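Long-range contacts in 2-keto-3-deoxy-D-arabinonate dehydratase (Sulfolobus solfataricus, PDB 2Q1D), which dehydrates 2-dehydro-3-deoxy-D-arabinonate to 2,5-dioxopentanoate with the help of magnesium, a step in the pentose oxidation pathway that leads to 2-oxoglutarate: residues A110-I115 against I237-R242; E145-L150 against I251-T256. All coordinates share one frame; numbering follows the deposited sequence.

Contact 1: residues A110-I115 against I237-R242; sequences AVRPEI and IQYLIR. With DO4 (2,5-dioxopentanoic acid), chain C.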
ATOM      1  N   ALA A 110      -4.253  29.621 -38.249  1.00 64.56           N
ATOM      2  CA  ALA A 110      -2.861  29.502 -37.763  1.00 63.15           C
ATOM      3  C   ALA A 110      -2.282  28.077 -37.778  1.00 62.06           C
ATOM      4  O   ALA A 110      -3.033  27.104 -37.762  1.00 61.74           O
ATOM      5  CB  ALA A 110      -2.743  30.111 -36.366  1.00 63.13           C
ATOM      6  N   VAL A 111      -0.953  27.961 -37.814  1.00 60.76           N
ATOM      7  CA  VAL A 111      -0.308  26.638 -37.747  1.00 59.59           C
ATOM      8  C   VAL A 111      -0.593  25.956 -36.413  1.00 58.40           C
ATOM      9  O   VAL A 111      -0.766  24.742 -36.366  1.00 58.56           O
ATOM     10  CB  VAL A 111       1.247  26.653 -38.000  1.00 59.75           C
ATOM     11  CG1 VAL A 111       1.567  26.915 -39.477  1.00 59.25           C
ATOM     12  CG2 VAL A 111       1.992  27.638 -37.045  1.00 60.34           C
ATOM     13  N   ARG A 112      -0.642  26.750 -35.343  1.00 56.69           N
ATOM     14  CA  ARG A 112      -0.839  26.253 -33.977  1.00 55.01           C
ATOM     15  C   ARG A 112      -2.328  26.113 -33.621  1.00 53.59           C
ATOM     16  O   ARG A 112      -3.049  27.109 -33.605  1.00 53.51           O
ATOM     17  CB  ARG A 112      -0.136  27.193 -32.984  1.00 54.80           C
ATOM     18  CG  ARG A 112      -0.201  26.758 -31.540  1.00 54.79           C
ATOM     19  CD  ARG A 112       0.490  27.757 -30.607  1.00 55.23           C
ATOM     20  NE  ARG A 112       1.918  27.886 -30.886  1.00 56.28           N
ATOM     21  CZ  ARG A 112       2.835  26.951 -30.642  1.00 56.87           C
ATOM     22  NH1 ARG A 112       4.101  27.181 -30.947  1.00 58.06           N
ATOM     23  NH2 ARG A 112       2.504  25.788 -30.104  1.00 56.80           N
ATOM     24  N   PRO A 113      -2.789  24.882 -33.330  1.00 52.29           N
ATOM     25  CA  PRO A 113      -4.171  24.658 -32.873  1.00 51.30           C
ATOM     26  C   PRO A 113      -4.368  25.104 -31.428  1.00 50.35           C
ATOM     27  O   PRO A 113      -3.383  25.272 -30.704  1.00 50.41           O
ATOM     28  CB  PRO A 113      -4.328  23.142 -32.966  1.00 51.19           C
ATOM     29  CG  PRO A 113      -2.953  22.617 -32.760  1.00 51.47           C
ATOM     30  CD  PRO A 113      -2.036  23.617 -33.420  1.00 52.21           C
ATOM     31  N   GLU A 114      -5.621  25.312 -31.023  1.00 49.17           N
ATOM     32  CA  GLU A 114      -5.935  25.561 -29.617  1.00 48.28           C
ATOM     33  C   GLU A 114      -5.904  24.253 -28.827  1.00 46.93           C
ATOM     34  O   GLU A 114      -6.425  23.216 -29.283  1.00 46.51           O
ATOM     35  CB  GLU A 114      -7.304  26.224 -29.453  1.00 48.45           C
ATOM     36  CG  GLU A 114      -7.624  26.626 -27.995  1.00 49.59           C
ATOM     37  CD  GLU A 114      -9.063  27.090 -27.777  1.00 50.00           C
ATOM     38  OE1 GLU A 114      -9.865  27.068 -28.740  1.00 51.49           O
ATOM     39  OE2 GLU A 114      -9.390  27.482 -26.628  1.00 52.72           O
ATOM     40  N   ILE A 115      -5.278  24.318 -27.651  1.00 45.09           N
ATOM     41  CA  ILE A 115      -5.230  23.210 -26.711  1.00 43.51           C
ATOM     42  C   ILE A 115      -5.448  23.796 -25.320  1.00 43.05           C
ATOM     43  O   ILE A 115      -4.799  24.791 -24.951  1.00 43.13           O
ATOM     44  CB  ILE A 115      -3.867  22.479 -26.767  1.00 43.42           C
ATOM     45  CG1 ILE A 115      -3.646  21.812 -28.127  1.00 42.34           C
ATOM     46  CG2 ILE A 115      -3.750  21.440 -25.654  1.00 43.52           C
ATOM     47  CD1 ILE A 115      -4.321  20.477 -28.294  1.00 42.42           C
ATOM     48  N   ILE A 237      -2.623  15.966 -31.045  1.00 52.06           N
ATOM     49  CA  ILE A 237      -1.790  15.178 -30.141  1.00 51.50           C
ATOM     50  C   ILE A 237      -0.360  15.709 -30.082  1.00 51.46           C
ATOM     51  O   ILE A 237       0.215  15.825 -28.993  1.00 51.80           O
ATOM     52  CB  ILE A 237      -1.771  13.683 -30.530  1.00 51.36           C
ATOM     53  CG1 ILE A 237      -3.178  13.089 -30.407  1.00 50.67           C
ATOM     54  CG2 ILE A 237      -0.774  12.918 -29.660  1.00 51.02           C
ATOM     55  CD1 ILE A 237      -3.267  11.618 -30.687  1.00 49.89           C
ATOM     56  N   GLN A 238       0.198  16.036 -31.250  1.00 51.02           N
ATOM     57  CA  GLN A 238       1.564  16.568 -31.379  1.00 50.42           C
ATOM     58  C   GLN A 238       1.787  17.858 -30.574  1.00 49.41           C
ATOM     59  O   GLN A 238       2.778  17.985 -29.857  1.00 49.38           O
ATOM     60  CB  GLN A 238       1.880  16.791 -32.859  1.00 50.88           C
ATOM     61  CG  GLN A 238       3.340  17.120 -33.220  1.00 52.44           C
ATOM     62  CD  GLN A 238       3.441  17.995 -34.482  1.00 53.50           C
ATOM     63  OE1 GLN A 238       3.906  19.133 -34.417  1.00 53.97           O
ATOM     64  NE2 GLN A 238       2.971  17.478 -35.618  1.00 53.66           N
ATOM     65  N   TYR A 239       0.856  18.800 -30.683  1.00 48.47           N
ATOM     66  CA  TYR A 239       0.919  20.043 -29.902  1.00 47.45           C
ATOM     67  C   TYR A 239       0.614  19.851 -28.418  1.00 46.47           C
ATOM     68  O   TYR A 239       1.135  20.589 -27.568  1.00 46.20           O
ATOM     69  CB  TYR A 239       0.019  21.117 -30.514  1.00 47.52           C
ATOM     70  CG  TYR A 239       0.667  21.800 -31.694  1.00 48.07           C
ATOM     71  CD1 TYR A 239       0.476  21.322 -33.002  1.00 47.55           C
ATOM     72  CD2 TYR A 239       1.510  22.907 -31.502  1.00 48.15           C
ATOM     73  CE1 TYR A 239       1.084  21.944 -34.090  1.00 47.35           C
ATOM     74  CE2 TYR A 239       2.134  23.533 -32.579  1.00 48.11           C
ATOM     75  CZ  TYR A 239       1.915  23.047 -33.869  1.00 48.56           C
ATOM     76  OH  TYR A 239       2.529  23.675 -34.931  1.00 48.88           O
ATOM     77  N   LEU A 240      -0.225  18.861 -28.110  1.00 45.26           N
ATOM     78  CA  LEU A 240      -0.507  18.526 -26.723  1.00 44.09           C
ATOM     79  C   LEU A 240       0.765  18.084 -26.016  1.00 43.92           C
ATOM     80  O   LEU A 240       1.097  18.624 -24.955  1.00 43.53           O
ATOM     81  CB  LEU A 240      -1.574  17.435 -26.602  1.00 43.53           C
ATOM     82  CG  LEU A 240      -1.742  16.824 -25.205  1.00 41.92           C
ATOM     83  CD1 LEU A 240      -2.312  17.825 -24.200  1.00 39.97           C
ATOM     84  CD2 LEU A 240      -2.571  15.566 -25.261  1.00 39.78           C
ATOM     85  N   ILE A 241       1.474  17.121 -26.615  1.00 43.48           N
ATOM     86  CA  ILE A 241       2.615  16.482 -25.946  1.00 43.34           C
ATOM     87  C   ILE A 241       3.935  17.231 -26.064  1.00 43.35           C
ATOM     88  O   ILE A 241       4.882  16.898 -25.363  1.00 42.90           O
ATOM     89  CB  ILE A 241       2.805  14.999 -26.352  1.00 43.26           C
ATOM     90  CG1 ILE A 241       3.463  14.873 -27.734  1.00 43.29           C
ATOM     91  CG2 ILE A 241       1.467  14.258 -26.268  1.00 43.61           C
ATOM     92  CD1 ILE A 241       3.722  13.422 -28.189  1.00 42.93           C
ATOM     93  N   ARG A 242       3.990  18.247 -26.926  1.00 43.70           N
ATOM     94  CA  ARG A 242       5.222  19.012 -27.138  1.00 44.04           C
ATOM     95  C   ARG A 242       5.718  19.665 -25.846  1.00 44.22           C
ATOM     96  O   ARG A 242       5.038  20.539 -25.295  1.00 44.10           O
ATOM     97  CB  ARG A 242       5.029  20.074 -28.216  1.00 43.98           C
ATOM     98  CG  ARG A 242       6.189  21.048 -28.305  1.00 44.41           C
ATOM     99  CD  ARG A 242       5.941  22.098 -29.340  1.00 45.41           C
ATOM    100  NE  ARG A 242       5.844  21.504 -30.677  1.00 47.78           N
ATOM    101  CZ  ARG A 242       5.841  22.199 -31.815  1.00 47.74           C
ATOM    102  NH1 ARG A 242       5.946  23.528 -31.789  1.00 47.09           N
ATOM    103  NH2 ARG A 242       5.732  21.560 -32.977  1.00 46.68           N
TER
HETATM  104  O3  DO4 C 897     -13.513  28.363 -26.731  1.00 58.65           O
HETATM  105  C5  DO4 C 897     -12.669  27.523 -26.995  1.00 57.31           C
HETATM  106  C4  DO4 C 897     -13.011  26.061 -26.844  1.00 55.28           C
HETATM  107  C3  DO4 C 897     -13.463  25.504 -28.189  1.00 53.20           C
HETATM  108  C2  DO4 C 897     -13.983  24.104 -27.975  1.00 52.05           C
HETATM  109  O5  DO4 C 897     -14.014  23.626 -26.849  1.00 52.54           O
HETATM  110  C1  DO4 C 897     -14.457  23.293 -29.093  1.00 51.34           C
HETATM  111  O1  DO4 C 897     -14.425  23.752 -30.260  1.00 50.90           O
HETATM  112  O2  DO4 C 897     -14.879  22.139 -28.831  1.00 49.94           O
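Two arginines, Arg-112 and Arg-242, converge beside the Tyr-239 ring, with Arg-112 NH1 and Arg-242 NH1 4.2 Å apart. Both nitrogens form salt bridges to Asp-136 of the second subunit, so one carboxylate holds the pair together. Their guanidinium planes stand nearly perpendicular, at 86°. The Arg-112 chain is extended as far as CD and bends at chi3 (-63°). With that bend and the turn about chi4, Arg-112 NH2 comes obliquely within 3.4 Å of Tyr-239 CD2, guanidinium and ring planes 89° apart. NH2 is also hydrogen-bonded to Gln-180 of the second subunit. Tyr-239 carries most of the contact on the helix side. Pro-113 lies over one face of the Tyr-239 ring in a CH-pi contact, its CD 3.6 Å from the centroid. Further along the chain, Ile-115 points toward the helix. Its CG2 meets CD1 of Leu-240 at 4.2 Å, the two crossing at about a right angle. Glu-114 points away from the helix, and its carboxylate lies beside C5 of the bound 2,5-dioxopentanoic acid. The contact sets the last turn of helix 233-241 against strand 114-119 and the residues leading into it. Strand 76-80 adjoins both through Trp-77, which touches Ile-115 and Leu-240.

Contact 2: residues E145-L150 against I251-T256; sequences ELAVVL and ILTTGT. With MG (magnesium ion), chain B; DO4 (2,5-dioxopentanoic acid), chain C.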
ATOM      1  N   GLU A 145     -18.250  15.557 -28.384  1.00 43.09           N
ATOM      2  CA  GLU A 145     -16.965  15.452 -29.066  1.00 42.20           C
ATOM      3  C   GLU A 145     -16.447  14.040 -29.084  1.00 41.85           C
ATOM      4  O   GLU A 145     -16.706  13.279 -28.160  1.00 41.72           O
ATOM      5  CB  GLU A 145     -15.948  16.342 -28.363  1.00 42.29           C
ATOM      6  CG  GLU A 145     -16.458  17.747 -28.105  1.00 42.41           C
ATOM      7  CD  GLU A 145     -15.397  18.688 -27.588  1.00 43.48           C
ATOM      8  OE1 GLU A 145     -15.758  19.844 -27.247  1.00 43.05           O
ATOM      9  OE2 GLU A 145     -14.207  18.284 -27.530  1.00 42.82           O
ATOM     10  N   LEU A 146     -15.716  13.694 -30.140  1.00 41.75           N
ATOM     11  CA  LEU A 146     -14.905  12.470 -30.167  1.00 41.62           C
ATOM     12  C   LEU A 146     -13.688  12.673 -29.271  1.00 42.18           C
ATOM     13  O   LEU A 146     -13.013  13.714 -29.337  1.00 42.59           O
ATOM     14  CB  LEU A 146     -14.432  12.150 -31.587  1.00 41.34           C
ATOM     15  CG  LEU A 146     -13.606  10.876 -31.780  1.00 41.14           C
ATOM     16  CD1 LEU A 146     -14.428   9.643 -31.464  1.00 41.00           C
ATOM     17  CD2 LEU A 146     -13.054  10.784 -33.186  1.00 40.88           C
ATOM     18  N   ALA A 147     -13.406  11.691 -28.428  1.00 42.31           N
ATOM     19  CA  ALA A 147     -12.266  11.789 -27.531  1.00 42.42           C
ATOM     20  C   ALA A 147     -11.338  10.592 -27.702  1.00 42.63           C
ATOM     21  O   ALA A 147     -11.784   9.479 -28.024  1.00 42.82           O
ATOM     22  CB  ALA A 147     -12.740  11.898 -26.112  1.00 42.34           C
ATOM     23  N   VAL A 148     -10.042  10.817 -27.494  1.00 42.74           N
ATOM     24  CA  VAL A 148      -9.068   9.722 -27.602  1.00 42.37           C
ATOM     25  C   VAL A 148      -8.340   9.478 -26.279  1.00 42.56           C
ATOM     26  O   VAL A 148      -7.988  10.432 -25.551  1.00 42.29           O
ATOM     27  CB  VAL A 148      -8.038   9.945 -28.747  1.00 42.43           C
ATOM     28  CG1 VAL A 148      -8.715   9.823 -30.116  1.00 40.83           C
ATOM     29  CG2 VAL A 148      -7.307  11.291 -28.579  1.00 41.34           C
ATOM     30  N   VAL A 149      -8.138   8.197 -25.972  1.00 42.38           N
ATOM     31  CA  VAL A 149      -7.328   7.803 -24.831  1.00 42.34           C
ATOM     32  C   VAL A 149      -5.892   7.593 -25.316  1.00 42.62           C
ATOM     33  O   VAL A 149      -5.645   6.884 -26.302  1.00 42.54           O
ATOM     34  CB  VAL A 149      -7.878   6.544 -24.120  1.00 42.20           C
ATOM     35  CG1 VAL A 149      -7.076   6.244 -22.870  1.00 41.51           C
ATOM     36  CG2 VAL A 149      -9.345   6.740 -23.743  1.00 42.18           C
ATOM     37  N   LEU A 150      -4.960   8.222 -24.605  1.00 42.70           N
ATOM     38  CA  LEU A 150      -3.556   8.283 -24.994  1.00 42.81           C
ATOM     39  C   LEU A 150      -2.614   7.576 -24.012  1.00 43.14           C
ATOM     40  O   LEU A 150      -2.881   7.550 -22.801  1.00 43.16           O
ATOM     41  CB  LEU A 150      -3.152   9.757 -25.106  1.00 42.39           C
ATOM     42  CG  LEU A 150      -3.227  10.475 -26.457  1.00 42.17           C
ATOM     43  CD1 LEU A 150      -4.093   9.751 -27.486  1.00 43.84           C
ATOM     44  CD2 LEU A 150      -3.672  11.915 -26.299  1.00 41.27           C
ATOM     45  N   ILE A 251      -6.996  11.628 -21.508  1.00 38.01           N
ATOM     46  CA  ILE A 251      -7.989  11.845 -22.541  1.00 37.70           C
ATOM     47  C   ILE A 251      -7.806  13.205 -23.225  1.00 38.27           C
ATOM     48  O   ILE A 251      -7.727  14.252 -22.563  1.00 38.16           O
ATOM     49  CB  ILE A 251      -9.439  11.646 -22.021  1.00 37.64           C
ATOM     50  CG1 ILE A 251      -9.641  10.193 -21.572  1.00 37.25           C
ATOM     51  CG2 ILE A 251     -10.467  11.992 -23.121  1.00 36.60           C
ATOM     52  CD1 ILE A 251     -10.926   9.924 -20.783  1.00 37.06           C
ATOM     53  N   LEU A 252      -7.702  13.158 -24.553  1.00 38.64           N
ATOM     54  CA  LEU A 252      -7.796  14.348 -25.393  1.00 39.19           C
ATOM     55  C   LEU A 252      -9.145  14.401 -26.088  1.00 39.74           C
ATOM     56  O   LEU A 252      -9.502  13.486 -26.844  1.00 39.91           O
ATOM     57  CB  LEU A 252      -6.699  14.365 -26.461  1.00 39.05           C
ATOM     58  CG  LEU A 252      -6.755  15.575 -27.402  1.00 38.83           C
ATOM     59  CD1 LEU A 252      -6.473  16.864 -26.644  1.00 38.71           C
ATOM     60  CD2 LEU A 252      -5.789  15.436 -28.554  1.00 38.65           C
ATOM     61  N   THR A 253      -9.889  15.473 -25.843  1.00 40.29           N
ATOM     62  CA  THR A 253     -11.176  15.650 -26.506  1.00 40.82           C
ATOM     63  C   THR A 253     -11.013  16.596 -27.699  1.00 41.74           C
ATOM     64  O   THR A 253     -10.565  17.743 -27.560  1.00 41.82           O
ATOM     65  CB  THR A 253     -12.332  16.056 -25.522  1.00 40.39           C
ATOM     66  OG1 THR A 253     -13.551  16.229 -26.253  1.00 41.16           O
ATOM     67  CG2 THR A 253     -12.034  17.327 -24.779  1.00 39.12           C
ATOM     68  N   THR A 254     -11.376  16.099 -28.874  1.00 42.77           N
ATOM     69  CA  THR A 254     -10.960  16.720 -30.127  1.00 43.96           C
ATOM     70  C   THR A 254     -11.759  17.934 -30.636  1.00 44.88           C
ATOM     71  O   THR A 254     -11.584  18.324 -31.790  1.00 45.34           O
ATOM     72  CB  THR A 254     -10.884  15.672 -31.249  1.00 43.95           C
ATOM     73  OG1 THR A 254     -12.188  15.125 -31.471  1.00 43.91           O
ATOM     74  CG2 THR A 254      -9.924  14.557 -30.868  1.00 43.60           C
ATOM     75  N   GLY A 255     -12.607  18.542 -29.798  1.00 45.72           N
ATOM     76  CA  GLY A 255     -13.412  19.703 -30.219  1.00 46.55           C
ATOM     77  C   GLY A 255     -14.787  19.351 -30.808  1.00 47.33           C
ATOM     78  O   GLY A 255     -14.968  18.278 -31.397  1.00 47.16           O
ATOM     79  N   THR A 256     -15.755  20.261 -30.653  1.00 47.78           N
ATOM     80  CA  THR A 256     -17.138  20.004 -31.067  1.00 48.18           C
ATOM     81  C   THR A 256     -17.525  20.730 -32.342  1.00 48.55           C
ATOM     82  O   THR A 256     -16.971  21.788 -32.648  1.00 48.79           O
ATOM     83  CB  THR A 256     -18.151  20.415 -29.977  1.00 48.23           C
ATOM     84  OG1 THR A 256     -19.421  19.835 -30.273  1.00 47.79           O
ATOM     85  CG2 THR A 256     -18.318  21.923 -29.919  1.00 48.15           C
TER
HETATM   86 MG    MG B 294     -14.862  21.707 -26.646  1.00 34.22          MG
HETATM   87  O3  DO4 C 897     -13.513  28.363 -26.731  1.00 58.65           O
HETATM   88  C5  DO4 C 897     -12.669  27.523 -26.995  1.00 57.31           C
HETATM   89  C4  DO4 C 897     -13.011  26.061 -26.844  1.00 55.28           C
HETATM   90  C3  DO4 C 897     -13.463  25.504 -28.189  1.00 53.20           C
HETATM   91  C2  DO4 C 897     -13.983  24.104 -27.975  1.00 52.05           C
HETATM   92  O5  DO4 C 897     -14.014  23.626 -26.849  1.00 52.54           O
HETATM   93  C1  DO4 C 897     -14.457  23.293 -29.093  1.00 51.34           C
HETATM   94  O1  DO4 C 897     -14.425  23.752 -30.260  1.00 50.90           O
HETATM   95  O2  DO4 C 897     -14.879  22.139 -28.831  1.00 49.94           O
HETATM   96  O   HOH W   1     -14.833  15.819 -31.828  1.00 37.87           O
HETATM   97  O   HOH W   2     -13.203  20.513 -26.703  1.00 36.83           O
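Ile-251 lies opposite Val-149 in an antiparallel non-hydrogen-bonded pair, and its CG2 also packs on Ala-147 CB. Leu-252 and Val-148 form the hydrogen-bonded pair, with Val-148 N giving to Leu-252 O at 2.8 Å and Leu-252 N to Val-148 O. Their side chains lie side by side, facing helix 233-241. Thr-253 and Ala-147 form a second non-hydrogen-bonded pair. A chi1 of 179° brings the Thr-253 hydroxyl, rather than the methyl, to Glu-145, where OG1 donates to OE2 at 2.5 Å. Thr-254 grips Leu-146 O twice, through its N and through OG1 at 2.7 Å. A water joins that hydroxyl to Leu-146 N and Gly-255 O. Gly-255 N donates to Glu-145 OE2 at 2.8 Å. It and the Thr-253 hydroxyl reach that oxygen from opposite carboxylate faces, which would limit rotation, as would the metal on OE1. Glu-145 OE1 binds the magnesium ion at 2.2 Å. Thr-256 N donates to O2 of the bound 2,5-dioxopentanoic acid at 2.8 Å, while Thr-256 OG1 bonds to Pro-144 O. Glu-143 and Asp-164 also bind the metal, and ligand O5 and O2 chelate it. This is the carboxylate-bound metal site of the FAH family, with the 2-oxo acid end on the metal.

Overall arrangement
From the N terminus, the chain first reaches 110-115, leading into strand 114-119, and then 145-150. It returns to 237-242 at the end of helix 233-241, where contact 1 closes a loop of 121 residues. Soon afterwards strand 250-253 reaches 145-150, and contact 2 closes a loop of 100. The two loops cross, since the segments alternate along the chain. Their centres lie about 13 Å apart. Ile-237 and Leu-240 pack on Leu-150, and Ile-237 also meets Leu-252, so the helix joins both contacts. Contact 1 extends to the subunit interface, whereas contact 2 is buried within one chain at the metal. Both border the bound 2,5-dioxopentanoic acid.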